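Local coordinates for BluB-like flavoprotein (Clostridium difficile 630, PDB 3EO8) that belongs to the nitroreductase family of FMN-binding flavoproteins and probably acts as an oxidoreductase, working as a homodimer, at the interface of chains A and B. Numbering follows the deposited sequence. Chains: chain A/B, BluB-like flavoprotein.

Contact 1: the interface of chains A and B. Residues chain A 133-136, 139; chain B 133-136, 139.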
# COMPACT_ATOMS: atom_id res chain seq x y z
N PHE A 133 -10.82 3.97 7.33
CA PHE A 133 -10.50 2.90 6.41
C PHE A 133 -10.50 3.30 4.93
O PHE A 133 -9.98 2.53 4.11
CB PHE A 133 -11.42 1.71 6.64
CG PHE A 133 -11.18 1.01 7.93
CD1 PHE A 133 -10.19 0.05 8.03
CD2 PHE A 133 -11.98 1.26 9.05
CE1 PHE A 133 -9.96 -0.61 9.21
CE2 PHE A 133 -11.75 0.60 10.25
CZ PHE A 133 -10.73 -0.34 10.32
N ILE A 134 -11.01 4.48 4.59
CA ILE A 134 -10.93 4.95 3.19
C ILE A 134 -9.46 5.12 2.75
O ILE A 134 -9.17 5.16 1.56
CB ILE A 134 -11.77 6.23 2.91
CG1 ILE A 134 -11.18 7.48 3.57
CG2 ILE A 134 -13.21 6.04 3.29
CD1 ILE A 134 -11.86 8.78 3.05
N ARG A 135 -8.55 5.27 3.71
CA ARG A 135 -7.12 5.32 3.42
C ARG A 135 -6.42 4.10 4.03
O ARG A 135 -5.20 4.09 4.14
CB ARG A 135 -6.51 6.63 3.93
CG ARG A 135 -6.61 6.86 5.39
CD ARG A 135 -7.86 7.63 5.79
NE ARG A 135 -7.86 8.97 5.24
CZ ARG A 135 -8.83 9.86 5.39
NH1 ARG A 135 -9.91 9.58 6.11
NH2 ARG A 135 -8.71 11.08 4.86
N ASN A 136 -7.20 3.05 4.29
CA ASN A 136 -6.71 1.76 4.81
C ASN A 136 -5.18 1.64 5.04
O ASN A 136 -4.44 1.15 4.18
CB ASN A 136 -7.18 0.62 3.89
CG ASN A 136 -7.35 -0.66 4.62
OD1 ASN A 136 -6.46 -1.08 5.36
ND2 ASN A 136 -8.52 -1.27 4.48
N MSE A 139 -3.48 -1.66 4.28
CA MSE A 139 -3.23 -1.94 2.90
C MSE A 139 -2.15 -1.06 2.34
O MSE A 139 -1.41 -1.49 1.43
CB MSE A 139 -4.51 -1.89 2.09
CG MSE A 139 -5.47 -2.96 2.54
SE MSE A 139 -4.75 -4.80 2.53
CE MSE A 139 -5.11 -5.20 4.38
N PHE B 133 -12.93 -4.23 -1.04
CA PHE B 133 -12.19 -3.16 -0.32
C PHE B 133 -11.51 -3.59 0.97
O PHE B 133 -10.69 -2.84 1.47
CB PHE B 133 -13.11 -1.98 -0.03
CG PHE B 133 -13.57 -1.25 -1.26
CD1 PHE B 133 -12.76 -0.28 -1.84
CD2 PHE B 133 -14.77 -1.55 -1.85
CE1 PHE B 133 -13.16 0.40 -2.99
CE2 PHE B 133 -15.19 -0.87 -3.01
CZ PHE B 133 -14.35 0.11 -3.58
N ILE B 134 -11.75 -4.81 1.46
CA ILE B 134 -11.03 -5.26 2.67
C ILE B 134 -9.52 -5.38 2.36
O ILE B 134 -8.69 -5.37 3.28
CB ILE B 134 -11.64 -6.55 3.31
CG1 ILE B 134 -11.44 -7.79 2.41
CG2 ILE B 134 -13.17 -6.34 3.69
CD1 ILE B 134 -11.62 -9.08 3.19
N ARG B 135 -9.17 -5.45 1.07
CA ARG B 135 -7.76 -5.56 0.64
C ARG B 135 -7.43 -4.33 -0.24
O ARG B 135 -6.44 -4.32 -0.95
CB ARG B 135 -7.47 -6.85 -0.10
CG ARG B 135 -8.30 -7.11 -1.35
CD ARG B 135 -9.57 -7.87 -1.13
NE ARG B 135 -9.32 -9.23 -0.68
CZ ARG B 135 -10.27 -10.12 -0.42
NH1 ARG B 135 -11.56 -9.79 -0.53
NH2 ARG B 135 -9.94 -11.33 -0.03
N ASN B 136 -8.26 -3.30 -0.09
CA ASN B 136 -8.14 -1.98 -0.74
C ASN B 136 -6.95 -1.83 -1.69
O ASN B 136 -5.89 -1.32 -1.29
CB ASN B 136 -8.12 -0.87 0.32
CG ASN B 136 -8.57 0.46 -0.23
OD1 ASN B 136 -8.12 0.89 -1.33
ND2 ASN B 136 -9.51 1.09 0.47
N MSE B 139 -5.19 1.53 -1.84
CA MSE B 139 -4.22 1.85 -0.79
C MSE B 139 -2.98 1.00 -0.90
O MSE B 139 -1.93 1.43 -0.49
CB MSE B 139 -4.85 1.77 0.58
CG MSE B 139 -5.94 2.80 0.80
SE MSE B 139 -5.37 4.65 0.32
CE MSE B 139 -6.47 5.10 -1.19
O HOH W 1 -10.73 -0.20 2.87
O HOH W 2 -9.05 -3.97 5.66
O HOH W 3 -10.54 3.75 -0.35

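Contact 2: the interface of chains A and B. Residues chain A 4, 37, 144, 147-148, 151-152; chain B 4, 7-8, 147-148, 151.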
# COMPACT_ATOMS: atom_id res chain seq x y z
N LEU A 4 19.20 1.67 -6.51
CA LEU A 4 17.78 1.81 -6.24
C LEU A 4 16.97 2.43 -7.39
O LEU A 4 15.93 1.91 -7.79
CB LEU A 4 17.56 2.64 -4.97
CG LEU A 4 16.10 2.94 -4.60
CD1 LEU A 4 15.37 1.66 -4.21
CD2 LEU A 4 16.01 3.99 -3.51
N ALA A 37 9.61 -4.04 5.14
CA ALA A 37 8.77 -2.88 4.85
C ALA A 37 8.19 -2.31 6.13
O ALA A 37 7.95 -3.07 7.08
CB ALA A 37 7.63 -3.26 3.91
N ALA A 144 3.57 -1.44 0.68
CA ALA A 144 4.99 -1.22 0.97
C ALA A 144 5.77 -2.54 0.89
O ALA A 144 6.83 -2.62 0.26
CB ALA A 144 5.16 -0.54 2.33
N GLU A 147 5.84 -3.84 -2.76
CA GLU A 147 6.81 -3.05 -3.54
C GLU A 147 8.26 -3.43 -3.27
O GLU A 147 9.01 -3.55 -4.21
CB GLU A 147 6.53 -1.55 -3.40
CG GLU A 147 7.41 -0.64 -4.25
CD GLU A 147 7.12 -0.68 -5.76
OE1 GLU A 147 6.27 -1.47 -6.20
OE2 GLU A 147 7.79 0.11 -6.50
N ASN A 148 8.62 -3.69 -2.01
CA ASN A 148 9.95 -4.16 -1.67
C ASN A 148 10.28 -5.50 -2.36
O ASN A 148 11.38 -5.71 -2.87
CB ASN A 148 10.07 -4.32 -0.14
CG ASN A 148 10.42 -3.03 0.60
OD1 ASN A 148 10.32 -1.93 0.06
ND2 ASN A 148 10.83 -3.17 1.87
N LEU A 151 10.72 -4.76 -6.27
CA LEU A 151 11.99 -4.17 -6.61
C LEU A 151 13.11 -5.19 -6.48
O LEU A 151 14.07 -5.22 -7.27
CB LEU A 151 12.24 -2.92 -5.75
CG LEU A 151 11.26 -1.75 -5.93
CD1 LEU A 151 11.65 -0.64 -5.02
CD2 LEU A 151 11.18 -1.26 -7.44
N SER A 152 13.00 -6.04 -5.47
CA SER A 152 14.01 -7.06 -5.21
C SER A 152 14.04 -8.11 -6.30
O SER A 152 15.12 -8.54 -6.73
CB SER A 152 13.75 -7.71 -3.84
OG SER A 152 13.81 -6.71 -2.83
N LEU B 4 19.98 -1.48 -3.78
CA LEU B 4 18.61 -1.67 -3.32
C LEU B 4 18.51 -2.31 -1.93
O LEU B 4 17.87 -1.76 -1.04
CB LEU B 4 17.82 -2.51 -4.32
CG LEU B 4 16.38 -2.87 -3.92
CD1 LEU B 4 15.48 -1.66 -3.83
CD2 LEU B 4 15.81 -3.86 -4.93
N THR B 7 19.43 -0.07 0.95
CA THR B 7 18.41 0.93 1.27
C THR B 7 17.27 0.28 2.03
O THR B 7 16.81 0.81 3.05
CB THR B 7 17.82 1.67 0.01
OG1 THR B 7 17.04 0.76 -0.78
CG2 THR B 7 18.93 2.28 -0.84
N ILE B 8 16.81 -0.86 1.55
CA ILE B 8 15.72 -1.59 2.19
C ILE B 8 15.97 -1.93 3.67
O ILE B 8 15.09 -1.77 4.52
CB ILE B 8 15.42 -2.89 1.42
CG1 ILE B 8 14.72 -2.54 0.10
CG2 ILE B 8 14.49 -3.85 2.26
CD1 ILE B 8 14.35 -3.72 -0.78
N GLU B 147 6.39 3.90 -0.43
CA GLU B 147 7.62 3.10 -0.24
C GLU B 147 8.74 3.50 -1.22
O GLU B 147 9.90 3.54 -0.84
CB GLU B 147 7.31 1.58 -0.30
CG GLU B 147 8.52 0.65 0.03
CD GLU B 147 9.05 0.78 1.46
OE1 GLU B 147 8.52 1.60 2.25
OE2 GLU B 147 10.00 0.05 1.79
N ASN B 148 8.40 3.79 -2.48
CA ASN B 148 9.39 4.27 -3.44
C ASN B 148 10.00 5.60 -2.96
O ASN B 148 11.22 5.81 -3.03
CB ASN B 148 8.79 4.46 -4.84
CG ASN B 148 8.75 3.18 -5.67
OD1 ASN B 148 9.02 2.09 -5.15
ND2 ASN B 148 8.44 3.31 -6.97
N LEU B 151 12.31 4.81 0.21
CA LEU B 151 13.62 4.27 -0.13
C LEU B 151 14.48 5.32 -0.82
O LEU B 151 15.68 5.40 -0.60
CB LEU B 151 13.52 2.99 -0.98
CG LEU B 151 12.81 1.82 -0.30
CD1 LEU B 151 12.69 0.64 -1.28
CD2 LEU B 151 13.45 1.40 1.01
O HOH W 4 12.40 -1.59 4.06

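Contact 1: the interface of chains A and B
The selenomethionine A:Met139 points away from the two-fold and lays its selenium against the backbone of B:Arg135, with SE 3.6 Å from CA of B:Arg135. The twin, B:Met139 on A:Arg135, repeats this, as expected for the two-fold homodimer of the nitroreductase family. Each Met139 side chain bends at both chi2 and chi3, which folds the selenoether alongside the partner's 134-136 backbone; the terminal methyl CE of B:Met139 ends 3.9 Å from the carbonyl O of A:Ile134. At the centre the beta-carbons pair up like with like: CB of A:Met139 is 4.0 Å from CB of B:Met139, and CB of A:Asn136 is likewise 4.0 Å from CB of B:Asn136. The two asparagines slide past each other in opposite directions, their amide planes 69° apart.

Polar contact across this patch runs through water. Water 1 lies between the chains and is gripped by four groups, the amide nitrogens of both Asn136 side chains and the carbonyl oxygens of both Phe133; ND2 of A:Asn136 stands 2.9 Å from it and O of B:Phe133 3.0 Å. Two amides able to donate and two carbonyls able only to accept match the capacity of one water. The other N-H of A:Asn136 ND2 points almost straight at water 2, which lies 2.8 Å from O of B:Ile134. Water 3 does the same from B:Asn136 ND2 to O of A:Ile134.

Behind this shell, Asn136 is the N-cap of helix 137-155. With CG anti to the backbone N (chi1 -151° in A:Asn136), OD1 turns to the helix start and accepts from the backbone N of A:Met139 at 3.2 Å. The donor sits above the carbonyl plane, 46° out of it. One amide thus caps the helix through OD1 and uses ND2 for the waters, which fixes its rotation. Farther out, CG1 of Ile134 covers one face of the Arg135 guanidinium near its rim in each chain.

Contact 2: the interface of chains A and B
CG of B:Glu147 is anti to the backbone N (chi1 -175°) and the chain bends at chi2, bringing the carboxylate across A:Asn148, whose own CG lies anti to its carbonyl carbon (chi1 -84°). The side chains meet at about a right angle, carboxylate and amide planes 49° apart. As modelled, OE2 of B:Glu147 is 2.7 Å from OD1 of A:Asn148, and the twin pair matches it. Two acceptors so close would clash; a reversed amide assignment or a protonated carboxyl group would turn the pair into a hydrogen bond, so its character is doubtful. Equally tentative, since a reversed amide would put an oxygen there, are the modelled roles of A:Asn148 ND2: a weak bond to the same OE2 and a contact with water 4, which lies 2.7 Å from O of B:Ile8.

Beside this pair the packing is apolar. A:Leu4 and B:Leu4 cross at about a right angle, tightly, with CD1 3.3 Å from CD1. Their CD2 methyls press on the partner's Leu151 backbone, A:Leu4 CD2 standing 3.3 Å from O of B:Leu151. The two Leu151 side chains meet tip to tip, CD1 to CD1 at 4.1 Å. A:Ser152 turns its hydroxyl OG back to O of A:Asn148 (2.6 Å) while CD1 of B:Ile8 rests against that OG, 3.7 Å away.

In the fold, the middle and later turns of helix 137-155 face their copy about the two-fold, and N-terminal helix 4-10 of each chain lies against the partner's helix.

Contact 1 and contact 2 are centred about 21 Å apart, measured between their C-alpha centres, and both straddle the same two-fold relation between the chains. Helix 137-155 joins them: its first turn, with Met139, serves contact 1, while Ala144, Glu147, Asn148, Leu151 and Ser152 serve contact 2. The paired helices thus touch at their watered, capped start and again from the middle onward, there by a leucine cluster beside a Glu-Asn pair, to which helix 4-10 contributes. Pro137, Gln140 and Ser141 of this helix line an FMN pocket, so the packing of the helices plausibly helps to shape the cofactor sites of the dimer.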